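Local coordinates for protein 3-hydroxyisobutyryl-CoA hydrolase (Mycobacterium thermoresistibile, PDB 4HDT) that probably hydrolyses 3-hydroxyisobutyryl-CoA to free 3-hydroxyisobutyrate and coenzyme A, and belongs to the crotonase-like enoyl-CoA hydratase/isomerase family, at residues A[243-247]-A[258-262]. Residues are numbered along the deposited sequence; the frame is centred on the assembly and turned at random.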
loop_
_atom_site.group_PDB
_atom_site.type_symbol
_atom_site.label_atom_id
_atom_site.label_comp_id
_atom_site.label_asym_id
_atom_site.label_seq_id
_atom_site.Cartn_x
_atom_site.Cartn_y
_atom_site.Cartn_z
ATOM N N ILE A 243 11.103 13.909 14.508
ATOM C CA ILE A 243 11.429 15.121 13.771
ATOM C C ILE A 243 12.628 15.818 14.416
ATOM O O ILE A 243 13.563 16.209 13.712
ATOM C CB ILE A 243 10.203 16.067 13.691
ATOM C CG1 ILE A 243 9.100 15.426 12.853
ATOM C CG2 ILE A 243 10.585 17.438 13.133
ATOM C CD1 ILE A 243 7.797 16.180 12.928
ATOM N N ALA A 244 12.615 15.968 15.744
ATOM C CA ALA A 244 13.760 16.596 16.466
ATOM C C ALA A 244 15.072 15.881 16.213
ATOM O O ALA A 244 16.092 16.522 16.003
ATOM C CB ALA A 244 13.486 16.692 17.968
ATOM N N ALA A 245 15.034 14.553 16.212
ATOM C CA ALA A 245 16.247 13.786 15.984
ATOM C C ALA A 245 16.742 13.943 14.549
ATOM O O ALA A 245 17.937 14.081 14.308
ATOM C CB ALA A 245 15.985 12.322 16.279
ATOM N N LEU A 246 15.815 13.896 13.580
ATOM C CA LEU A 246 16.198 14.080 12.181
ATOM C C LEU A 246 16.846 15.472 12.023
ATOM O O LEU A 246 17.862 15.613 11.344
ATOM C CB LEU A 246 14.974 13.968 11.241
ATOM C CG LEU A 246 14.383 12.585 11.087
ATOM C CD1 LEU A 246 12.963 12.639 10.511
ATOM C CD2 LEU A 246 15.309 11.700 10.249
ATOM N N ARG A 247 16.298 16.483 12.682
ATOM C CA ARG A 247 16.888 17.820 12.550
ATOM C C ARG A 247 18.223 17.892 13.233
ATOM O O ARG A 247 19.159 18.491 12.692
ATOM C CB ARG A 247 15.949 18.913 13.041
ATOM C CG ARG A 247 14.704 18.970 12.166
ATOM C CD ARG A 247 14.164 20.338 11.982
ATOM N NE ARG A 247 12.983 20.397 11.124
ATOM C CZ ARG A 247 12.977 20.332 9.787
ATOM N NH1 ARG A 247 14.086 20.136 9.083
ATOM N NH2 ARG A 247 11.824 20.434 9.149
ATOM N N ALA A 258 12.638 15.252 7.594
ATOM C CA ALA A 258 11.958 16.112 8.553
ATOM C C ALA A 258 11.053 17.128 7.892
ATOM O O ALA A 258 9.911 17.326 8.312
ATOM C CB ALA A 258 12.965 16.809 9.452
ATOM N N ASP A 259 11.553 17.789 6.868
ATOM C CA ASP A 259 10.744 18.783 6.145
ATOM C C ASP A 259 9.486 18.162 5.576
ATOM O O ASP A 259 8.431 18.818 5.575
ATOM C CB ASP A 259 11.530 19.394 4.977
ATOM C CG ASP A 259 12.665 20.364 5.425
ATOM O OD1 ASP A 259 12.730 20.870 6.566
ATOM O OD2 ASP A 259 13.545 20.651 4.580
ATOM N N LEU A 260 9.612 16.942 5.055
ATOM C CA LEU A 260 8.455 16.275 4.400
ATOM C C LEU A 260 7.418 15.857 5.450
ATOM O O LEU A 260 6.218 16.117 5.285
ATOM C CB LEU A 260 8.874 15.131 3.476
ATOM C CG LEU A 260 7.821 14.477 2.589
ATOM C CD1 LEU A 260 7.091 15.536 1.785
ATOM C CD2 LEU A 260 8.392 13.411 1.659
ATOM N N ILE A 261 7.884 15.289 6.550
ATOM C CA ILE A 261 7.018 14.887 7.644
ATOM C C ILE A 261 6.228 16.069 8.170
ATOM O O ILE A 261 5.037 15.963 8.496
ATOM C CB ILE A 261 7.839 14.223 8.796
ATOM C CG1 ILE A 261 8.401 12.898 8.303
ATOM C CG2 ILE A 261 6.993 14.018 10.047
ATOM C CD1 ILE A 261 9.430 12.314 9.227
ATOM N N ALA A 262 6.898 17.210 8.256
ATOM C CA ALA A 262 6.331 18.377 8.843
ATOM C C ALA A 262 5.207 18.934 7.999
ATOM O O ALA A 262 4.452 19.749 8.493
ATOM C CB ALA A 262 7.424 19.413 9.067
#
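Residues 243-247 form one turn of helix 239-249, with the Arg-247 N to Ile-243 O hydrogen bond at 2.9 Å, and 258-262 carry the C-terminal part of helix 252-261, where Ala-262 N bonds Ala-258 O at 3.0 Å. No backbone hydrogen bond joins the two segments. Their nearest CA atoms, those of Ile-243 and Ala-258, are only 5.3 Å apart, an approach made possible by the small Ala-258 side chain, which points toward 243-247 and has its CB 3.9 Å from Leu-246 CB. Beside this close point lies an apolar patch: Ile-243 CD1 meets Ile-261 CG2 at 3.7 Å, and Leu-246 CD1 meets Ile-261 CD1 at 3.8 Å, so Ile-261 touches two residues about one helical turn apart. A salt bridge borders the patch. Arg-247 reaches Asp-259 OD1 with both NH2 (2.8 Å) and NH1 (3.0 Å), a forked pair of hydrogen bonds to one oxygen near the guanidinium plane, while Ala-258 CB lies over a guanidinium face, 3.5 Å from Arg-247 NH1. The arrangement is a helical hairpin: ten intervening residues, mostly helical, link the two segments. The contact is peripheral, its centre about 23 Å from the centre of the chain, and it lies away from the zinc sites. Leu-246 also packs on Trp-229 and Cys-233 of helix 227-233, and Ile-261 on Thr-171 of helix 164-171, tying the hairpin to both neighbouring helices.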